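Local coordinates for protein beta-lactamase (Sphaerobacter thermophilus, PDB 4EWF) that probably hydrolyses beta-lactams to substituted beta-amino acids, as a member of the class A beta-lactamase family, at residues A[191-203]-A[212-226]. Residues are numbered along the deposited sequence; the frame is centred on the assembly and turned at random.
Sequences MLEKQQNPRRIGR and RWGSKTGSLTGVVND. With SO4 (sulfate ion), chain E.
R200 reaches over T217 to the hairpin of strands 212-220 and 223-232. The guanidinium lies between V224 CG1 on one face and T217 CB on the other, while its edge does the bonding. NH1 and NH2 both grip S219 OG end-on, the NH2 bond being 2.7 Å; NH1 also donates to N225 O (2.9 Å) and weakly to G218 O. E253 of helix 249-266 pairs with NE, so the group is fixed in rotation as well as position.

Q195 CG lies opposite the backbone N (chi1 175°) and the chain then bends, bringing NE2 to S215 O. This NE2 to S215 O bond is almost straight (2.9 Å, 175°), while Q195 OE1 takes the backbone N of N197. S215 N donates to L192 O (3.1 Å), where Q195 N arrives from the opposite face. I201 N binds the anti lone pair of D226 OD2 at 2.9 Å; S215 OG holds OD1, fixing the carboxylate at both oxygens. A long salt bridge joins E193 OE1 to R212 NE (3.5 Å).

Apolar packing centres on W213, whose six-membered ring receives G202 CA over its face in a CH-pi contact, 3.5 Å from the centroid; P198 CA and I201 CG2 meet it obliquely.

T217 OG1 donates to O2 of a sulfate ion, probably from the crystallisation liquor (2.7 Å); S219 N bonds weakly to O1, and S52 OG is also hydrogen-bonded to the sulfate. K216-T217-G218 fits the KTG motif on the edge strand bordering the class A active site, consistent with a carboxylate-binding pocket for the substrate.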
HETATM    1  N   MSE A 191       5.646   1.864  10.318  1.00 32.68           N
HETATM    2  CA  MSE A 191       5.105   0.537   9.990  1.00 27.31           C
HETATM    3  C   MSE A 191       5.360   0.206   8.516  1.00 26.53           C
HETATM    4  O   MSE A 191       5.805  -0.895   8.187  1.00 22.70           O
HETATM    5  CB  MSE A 191       3.597   0.452  10.252  1.00 29.09           C
HETATM    6  CG  MSE A 191       3.215   0.277  11.695  1.00 37.48           C
HETATM    7 SE   MSE A 191       3.819  -1.463  12.409  1.00 45.02          SE
HETATM    8  CE  MSE A 191       3.262  -1.193  14.270  1.00 43.30           C
ATOM      9  N   LEU A 192       5.041   1.150   7.628  1.00 24.26           N
ATOM     10  CA  LEU A 192       5.268   0.942   6.195  1.00 25.23           C
ATOM     11  C   LEU A 192       6.735   0.639   5.894  1.00 19.90           C
ATOM     12  O   LEU A 192       7.038  -0.123   4.978  1.00 22.93           O
ATOM     13  CB  LEU A 192       4.780   2.144   5.373  1.00 19.60           C
ATOM     14  CG  LEU A 192       3.258   2.292   5.391  1.00 21.93           C
ATOM     15  CD1 LEU A 192       2.842   3.634   4.818  1.00 23.20           C
ATOM     16  CD2 LEU A 192       2.594   1.132   4.618  1.00 19.62           C
ATOM     17  N   GLU A 193       7.639   1.199   6.686  1.00 19.30           N
ATOM     18  CA  GLU A 193       9.064   0.932   6.504  1.00 24.99           C
ATOM     19  C   GLU A 193       9.399  -0.534   6.810  1.00 28.40           C
ATOM     20  O   GLU A 193      10.449  -1.039   6.415  1.00 24.21           O
ATOM     21  CB  GLU A 193       9.917   1.879   7.359  1.00 27.27           C
ATOM     22  CG  GLU A 193       9.845   3.338   6.893  1.00 32.05           C
ATOM     23  CD  GLU A 193      10.582   4.321   7.810  1.00 45.50           C
ATOM     24  OE1 GLU A 193      11.587   3.929   8.440  1.00 44.25           O
ATOM     25  OE2 GLU A 193      10.152   5.497   7.883  1.00 49.91           O
ATOM     26  N   LYS A 194       8.500  -1.221   7.502  1.00 22.26           N
ATOM     27  CA  LYS A 194       8.754  -2.617   7.862  1.00 24.95           C
ATOM     28  C   LYS A 194       8.286  -3.614   6.786  1.00 25.83           C
ATOM     29  O   LYS A 194       8.393  -4.829   6.959  1.00 25.16           O
ATOM     30  CB  LYS A 194       8.168  -2.911   9.249  1.00 19.26           C
ATOM     31  CG  LYS A 194       8.945  -2.144  10.332  1.00 24.72           C
ATOM     32  CD  LYS A 194       8.622  -2.608  11.720  1.00 35.22           C
ATOM     33  CE  LYS A 194       9.519  -1.910  12.733  1.00 42.05           C
ATOM     34  NZ  LYS A 194       9.426  -0.429  12.593  1.00 40.04           N
ATOM     35  N   GLN A 195       7.776  -3.083   5.674  1.00 20.89           N
ATOM     36  CA  GLN A 195       7.447  -3.871   4.478  1.00 24.25           C
ATOM     37  C   GLN A 195       8.530  -4.920   4.187  1.00 26.24           C
ATOM     38  O   GLN A 195       9.706  -4.584   4.074  1.00 23.46           O
ATOM     39  CB  GLN A 195       7.297  -2.924   3.276  1.00 23.89           C
ATOM     40  CG  GLN A 195       7.080  -3.601   1.928  1.00 24.27           C
ATOM     41  CD  GLN A 195       5.939  -4.591   1.953  1.00 23.99           C
ATOM     42  OE1 GLN A 195       6.147  -5.777   1.755  1.00 21.52           O
ATOM     43  NE2 GLN A 195       4.723  -4.104   2.187  1.00 21.03           N
ATOM     44  N   GLN A 196       8.146  -6.187   4.074  1.00 21.69           N
ATOM     45  CA  GLN A 196       9.156  -7.236   3.919  1.00 26.60           C
ATOM     46  C   GLN A 196       9.493  -7.615   2.474  1.00 29.93           C
ATOM     47  O   GLN A 196      10.459  -8.341   2.240  1.00 28.60           O
ATOM     48  CB  GLN A 196       8.782  -8.484   4.725  1.00 24.05           C
ATOM     49  CG  GLN A 196       8.782  -8.216   6.218  1.00 29.65           C
ATOM     50  CD  GLN A 196       8.913  -9.482   7.041  1.00 29.91           C
ATOM     51  OE1 GLN A 196       8.915 -10.598   6.502  1.00 24.22           O
ATOM     52  NE2 GLN A 196       9.037  -9.317   8.356  1.00 27.11           N
ATOM     53  N   ASN A 197       8.698  -7.144   1.515  1.00 19.21           N
ATOM     54  CA  ASN A 197       8.966  -7.434   0.108  1.00 22.48           C
ATOM     55  C   ASN A 197       9.619  -6.241  -0.598  1.00 23.65           C
ATOM     56  O   ASN A 197       8.927  -5.283  -0.952  1.00 20.73           O
ATOM     57  CB  ASN A 197       7.664  -7.802  -0.604  1.00 23.41           C
ATOM     58  CG  ASN A 197       7.883  -8.142  -2.074  1.00 22.80           C
ATOM     59  OD1 ASN A 197       9.015  -8.203  -2.532  1.00 24.02           O
ATOM     60  ND2 ASN A 197       6.798  -8.374  -2.805  1.00 17.60           N
ATOM     61  N   PRO A 198      10.945  -6.295  -0.805  1.00 24.72           N
ATOM     62  CA  PRO A 198      11.684  -5.180  -1.417  1.00 24.77           C
ATOM     63  C   PRO A 198      11.728  -5.205  -2.948  1.00 27.01           C
ATOM     64  O   PRO A 198      12.521  -4.458  -3.527  1.00 23.76           O
ATOM     65  CB  PRO A 198      13.105  -5.410  -0.905  1.00 29.39           C
ATOM     66  CG  PRO A 198      13.224  -6.897  -0.877  1.00 27.34           C
ATOM     67  CD  PRO A 198      11.852  -7.394  -0.416  1.00 23.01           C
ATOM     68  N   ARG A 199      10.905  -6.025  -3.592  1.00 24.20           N
ATOM     69  CA  ARG A 199      11.075  -6.291  -5.019  1.00 24.86           C
ATOM     70  C   ARG A 199      10.293  -5.324  -5.908  1.00 23.77           C
ATOM     71  O   ARG A 199      10.411  -5.369  -7.137  1.00 22.50           O
ATOM     72  CB  ARG A 199      10.644  -7.728  -5.340  1.00 17.85           C
ATOM     73  CG  ARG A 199      11.494  -8.799  -4.658  1.00 18.80           C
ATOM     74  CD  ARG A 199      10.890 -10.175  -4.870  1.00 20.69           C
ATOM     75  NE  ARG A 199      11.583 -11.221  -4.106  1.00 23.27           N
ATOM     76  CZ  ARG A 199      11.382 -11.439  -2.809  1.00 25.11           C
ATOM     77  NH1 ARG A 199      10.532 -10.666  -2.135  1.00 21.60           N
ATOM     78  NH2 ARG A 199      12.032 -12.413  -2.184  1.00 27.75           N
ATOM     79  N   ARG A 200       9.484  -4.463  -5.302  1.00 20.80           N
ATOM     80  CA  ARG A 200       8.659  -3.557  -6.112  1.00 18.21           C
ATOM     81  C   ARG A 200       9.144  -2.110  -5.953  1.00 20.50           C
ATOM     82  O   ARG A 200      10.200  -1.750  -6.478  1.00 21.47           O
ATOM     83  CB  ARG A 200       7.167  -3.752  -5.799  1.00 19.19           C
ATOM     84  CG  ARG A 200       6.762  -5.241  -5.897  1.00 23.37           C
ATOM     85  CD  ARG A 200       5.299  -5.532  -5.586  1.00 21.82           C
ATOM     86  NE  ARG A 200       5.097  -6.973  -5.414  1.00 21.31           N
ATOM     87  CZ  ARG A 200       3.928  -7.556  -5.157  1.00 22.35           C
ATOM     88  NH1 ARG A 200       2.817  -6.829  -5.048  1.00 18.14           N
ATOM     89  NH2 ARG A 200       3.874  -8.878  -5.009  1.00 19.48           N
ATOM     90  N   ILE A 201       8.405  -1.284  -5.218  1.00 18.66           N
ATOM     91  CA  ILE A 201       8.872   0.081  -4.971  1.00 18.75           C
ATOM     92  C   ILE A 201      10.281   0.034  -4.377  1.00 28.24           C
ATOM     93  O   ILE A 201      11.156   0.845  -4.717  1.00 27.89           O
ATOM     94  CB  ILE A 201       7.918   0.847  -4.029  1.00 20.38           C
ATOM     95  CG1 ILE A 201       6.651   1.242  -4.787  1.00 18.03           C
ATOM     96  CG2 ILE A 201       8.613   2.073  -3.439  1.00 29.43           C
ATOM     97  CD1 ILE A 201       5.520   1.736  -3.900  1.00 23.03           C
ATOM     98  N   GLY A 202      10.522  -0.941  -3.511  1.00 22.40           N
ATOM     99  CA  GLY A 202      11.790  -0.962  -2.800  1.00 29.06           C
ATOM    100  C   GLY A 202      13.009  -1.372  -3.615  1.00 29.19           C
ATOM    101  O   GLY A 202      14.147  -1.246  -3.158  1.00 28.91           O
ATOM    102  N   ARG A 203      12.794  -1.869  -4.825  1.00 26.21           N
ATOM    103  CA  ARG A 203      13.880  -2.546  -5.511  1.00 28.30           C
ATOM    104  C   ARG A 203      15.102  -1.676  -5.803  1.00 35.45           C
ATOM    105  O   ARG A 203      16.253  -2.071  -5.566  1.00 28.93           O
ATOM    106  CB  ARG A 203      13.391  -3.204  -6.792  1.00 26.85           C
ATOM    107  CG  ARG A 203      14.508  -3.992  -7.443  1.00 34.87           C
ATOM    108  CD  ARG A 203      13.989  -4.846  -8.562  1.00 33.80           C
ATOM    109  NE  ARG A 203      15.075  -5.242  -9.450  1.00 39.99           N
ATOM    110  CZ  ARG A 203      14.909  -6.016 -10.515  1.00 42.63           C
ATOM    111  NH1 ARG A 203      15.956  -6.323 -11.279  1.00 34.79           N
ATOM    112  NH2 ARG A 203      13.690  -6.480 -10.811  1.00 36.92           N
ATOM    113  N   ARG A 212      15.132   6.488   3.393  1.00 34.92           N
ATOM    114  CA  ARG A 212      14.119   5.556   3.904  1.00 34.03           C
ATOM    115  C   ARG A 212      13.070   5.263   2.829  1.00 31.30           C
ATOM    116  O   ARG A 212      12.866   6.063   1.904  1.00 25.43           O
ATOM    117  CB  ARG A 212      13.420   6.117   5.157  1.00 40.18           C
ATOM    118  CG  ARG A 212      14.063   7.369   5.741  1.00 59.98           C
ATOM    119  CD  ARG A 212      13.383   7.813   7.026  1.00 66.35           C
ATOM    120  NE  ARG A 212      13.562   6.833   8.093  1.00 78.04           N
ATOM    121  CZ  ARG A 212      14.638   6.754   8.874  1.00 88.10           C
ATOM    122  NH1 ARG A 212      14.705   5.822   9.819  1.00 89.99           N
ATOM    123  NH2 ARG A 212      15.651   7.601   8.713  1.00 89.46           N
ATOM    124  N   TRP A 213      12.404   4.122   2.956  1.00 24.90           N
ATOM    125  CA  TRP A 213      11.260   3.820   2.099  1.00 22.29           C
ATOM    126  C   TRP A 213      10.288   2.922   2.855  1.00 30.79           C
ATOM    127  O   TRP A 213      10.663   2.227   3.804  1.00 27.16           O
ATOM    128  CB  TRP A 213      11.698   3.170   0.779  1.00 23.96           C
ATOM    129  CG  TRP A 213      12.128   1.736   0.921  1.00 23.02           C
ATOM    130  CD1 TRP A 213      13.365   1.273   1.293  1.00 25.60           C
ATOM    131  CD2 TRP A 213      11.319   0.578   0.677  1.00 25.18           C
ATOM    132  NE1 TRP A 213      13.367  -0.110   1.302  1.00 29.89           N
ATOM    133  CE2 TRP A 213      12.122  -0.558   0.936  1.00 31.33           C
ATOM    134  CE3 TRP A 213       9.985   0.394   0.283  1.00 26.14           C
ATOM    135  CZ2 TRP A 213      11.630  -1.862   0.808  1.00 27.20           C
ATOM    136  CZ3 TRP A 213       9.497  -0.900   0.154  1.00 24.62           C
ATOM    137  CH2 TRP A 213      10.320  -2.015   0.415  1.00 28.14           C
ATOM    138  N   GLY A 214       9.031   2.969   2.453  1.00 25.66           N
ATOM    139  CA  GLY A 214       8.025   2.094   3.031  1.00 24.96           C
ATOM    140  C   GLY A 214       6.951   1.908   1.994  1.00 24.57           C
ATOM    141  O   GLY A 214       6.783   2.754   1.109  1.00 22.87           O
ATOM    142  N   SER A 215       6.205   0.819   2.091  1.00 22.79           N
ATOM    143  CA  SER A 215       5.128   0.607   1.144  1.00 21.37           C
ATOM    144  C   SER A 215       4.186  -0.477   1.648  1.00 25.24           C
ATOM    145  O   SER A 215       4.514  -1.219   2.579  1.00 20.66           O
ATOM    146  CB  SER A 215       5.690   0.208  -0.223  1.00 18.54           C
ATOM    147  OG  SER A 215       5.917  -1.196  -0.299  1.00 20.78           O
ATOM    148  N   LYS A 216       3.005  -0.536   1.046  1.00 21.72           N
ATOM    149  CA  LYS A 216       2.125  -1.681   1.210  1.00 19.36           C
ATOM    150  C   LYS A 216       1.918  -2.270  -0.171  1.00 19.83           C
ATOM    151  O   LYS A 216       1.400  -1.606  -1.081  1.00 18.34           O
ATOM    152  CB  LYS A 216       0.762  -1.308   1.806  1.00 18.95           C
ATOM    153  CG  LYS A 216      -0.152  -2.546   1.999  1.00 16.34           C
ATOM    154  CD  LYS A 216       0.429  -3.446   3.098  1.00 19.88           C
ATOM    155  CE  LYS A 216      -0.243  -4.832   3.136  1.00 21.52           C
ATOM    156  NZ  LYS A 216       0.256  -5.750   2.060  1.00 21.65           N
ATOM    157  N   THR A 217       2.338  -3.517  -0.315  1.00 19.56           N
ATOM    158  CA  THR A 217       2.141  -4.269  -1.541  1.00 20.60           C
ATOM    159  C   THR A 217       0.731  -4.837  -1.594  1.00 22.22           C
ATOM    160  O   THR A 217       0.020  -4.886  -0.581  1.00 22.17           O
ATOM    161  CB  THR A 217       3.077  -5.481  -1.557  1.00 25.28           C
ATOM    162  OG1 THR A 217       2.921  -6.189  -0.316  1.00 20.37           O
ATOM    163  CG2 THR A 217       4.534  -5.040  -1.715  1.00 24.02           C
ATOM    164  N   GLY A 218       0.350  -5.292  -2.777  1.00 19.36           N
ATOM    165  CA  GLY A 218      -0.886  -6.023  -2.971  1.00 21.10           C
ATOM    166  C   GLY A 218      -0.740  -7.010  -4.115  1.00 26.13           C
ATOM    167  O   GLY A 218      -0.213  -6.670  -5.183  1.00 19.35           O
ATOM    168  N   SER A 219      -1.215  -8.233  -3.901  1.00 17.28           N
ATOM    169  CA  SER A 219      -1.076  -9.288  -4.898  1.00 21.35           C
ATOM    170  C   SER A 219      -2.288 -10.201  -4.870  1.00 27.63           C
ATOM    171  O   SER A 219      -2.738 -10.596  -3.802  1.00 21.87           O
ATOM    172  CB  SER A 219       0.164 -10.141  -4.608  1.00 24.03           C
ATOM    173  OG  SER A 219       1.289  -9.330  -4.300  1.00 25.02           O
ATOM    174  N   LEU A 220      -2.791 -10.527  -6.055  1.00 19.62           N
ATOM    175  CA  LEU A 220      -3.831 -11.525  -6.268  1.00 25.85           C
ATOM    176  C   LEU A 220      -3.468 -12.122  -7.611  1.00 26.06           C
ATOM    177  O   LEU A 220      -2.617 -11.578  -8.307  1.00 22.70           O
ATOM    178  CB  LEU A 220      -5.195 -10.841  -6.403  1.00 25.93           C
ATOM    179  CG  LEU A 220      -6.238 -10.815  -5.282  1.00 36.62           C
ATOM    180  CD1 LEU A 220      -5.685 -11.195  -3.938  1.00 38.13           C
ATOM    181  CD2 LEU A 220      -6.934  -9.463  -5.250  1.00 28.43           C
ATOM    182  N   THR A 221      -4.111 -13.214  -8.014  1.00 21.51           N
ATOM    183  CA  THR A 221      -3.843 -13.723  -9.356  1.00 29.40           C
ATOM    184  C   THR A 221      -4.188 -12.619 -10.381  1.00 28.68           C
ATOM    185  O   THR A 221      -5.247 -11.988 -10.289  1.00 28.56           O
ATOM    186  CB  THR A 221      -4.531 -15.102  -9.630  1.00 39.91           C
ATOM    187  OG1 THR A 221      -4.637 -15.323 -11.043  1.00 43.65           O
ATOM    188  CG2 THR A 221      -5.901 -15.180  -8.994  1.00 39.28           C
ATOM    189  N   GLY A 222      -3.254 -12.342 -11.293  1.00 26.35           N
ATOM    190  CA  GLY A 222      -3.406 -11.275 -12.278  1.00 24.77           C
ATOM    191  C   GLY A 222      -3.286  -9.862 -11.716  1.00 22.62           C
ATOM    192  O   GLY A 222      -3.544  -8.878 -12.417  1.00 26.72           O
ATOM    193  N   VAL A 223      -2.884  -9.741 -10.456  1.00 18.00           N
ATOM    194  CA  VAL A 223      -2.830  -8.427  -9.815  1.00 13.04           C
ATOM    195  C   VAL A 223      -1.545  -8.205  -9.031  1.00 25.44           C
ATOM    196  O   VAL A 223      -1.236  -8.962  -8.109  1.00 21.24           O
ATOM    197  CB  VAL A 223      -4.023  -8.206  -8.870  1.00 18.41           C
ATOM    198  CG1 VAL A 223      -3.823  -6.915  -8.088  1.00 18.80           C
ATOM    199  CG2 VAL A 223      -5.339  -8.143  -9.663  1.00 19.86           C
ATOM    200  N   VAL A 224      -0.789  -7.169  -9.396  1.00 20.54           N
ATOM    201  CA  VAL A 224       0.435  -6.827  -8.660  1.00 18.59           C
ATOM    202  C   VAL A 224       0.497  -5.312  -8.411  1.00 21.59           C
ATOM    203  O   VAL A 224       0.594  -4.519  -9.361  1.00 18.76           O
ATOM    204  CB  VAL A 224       1.701  -7.335  -9.400  1.00 16.69           C
ATOM    205  CG1 VAL A 224       2.993  -7.022  -8.592  1.00 17.31           C
ATOM    206  CG2 VAL A 224       1.588  -8.843  -9.679  1.00 16.83           C
ATOM    207  N   ASN A 225       0.394  -4.913  -7.141  1.00 12.97           N
ATOM    208  CA  ASN A 225       0.357  -3.495  -6.771  1.00 15.93           C
ATOM    209  C   ASN A 225       1.419  -3.187  -5.719  1.00 21.15           C
ATOM    210  O   ASN A 225       1.861  -4.083  -4.991  1.00 19.48           O
ATOM    211  CB  ASN A 225      -1.018  -3.092  -6.171  1.00 16.82           C
ATOM    212  CG  ASN A 225      -2.204  -3.598  -6.969  1.00 21.93           C
ATOM    213  OD1 ASN A 225      -2.170  -3.664  -8.197  1.00 18.60           O
ATOM    214  ND2 ASN A 225      -3.294  -3.925  -6.263  1.00 15.47           N
ATOM    215  N   ASP A 226       1.803  -1.914  -5.620  1.00 19.10           N
ATOM    216  CA  ASP A 226       2.617  -1.424  -4.500  1.00 20.20           C
ATOM    217  C   ASP A 226       2.351   0.073  -4.311  1.00 21.88           C
ATOM    218  O   ASP A 226       2.298   0.832  -5.278  1.00 20.29           O
ATOM    219  CB  ASP A 226       4.108  -1.714  -4.722  1.00 16.17           C
ATOM    220  CG  ASP A 226       4.908  -1.781  -3.411  1.00 24.28           C
ATOM    221  OD1 ASP A 226       4.295  -1.780  -2.316  1.00 23.82           O
ATOM    222  OD2 ASP A 226       6.156  -1.833  -3.479  1.00 23.09           O
TER
HETATM  223  S   SO4 E 301       0.797  -9.071  -0.712  1.00 35.18           S
HETATM  224  O1  SO4 E 301      -0.634  -9.031  -1.044  1.00 30.56           O
HETATM  225  O2  SO4 E 301       1.066  -8.018   0.274  1.00 37.13           O
HETATM  226  O3  SO4 E 301       1.149 -10.382  -0.155  1.00 39.35           O
HETATM  227  O4  SO4 E 301       1.612  -8.836  -1.911  1.00 35.37           O
HETATM  228  O   HOH W   1      12.135   0.020   4.373  1.00 32.00           O
HETATM  229  O   HOH W   2       2.810  -6.437   2.946  1.00 24.20           O
HETATM  230  O   HOH W   3       4.757  -8.091   1.860  1.00 32.02           O
HETATM  231  O   HOH W   4       8.733  -3.280  -2.763  1.00 17.64           O
HETATM  232  O   HOH W   5       4.254  -8.987  -1.262  1.00 24.86           O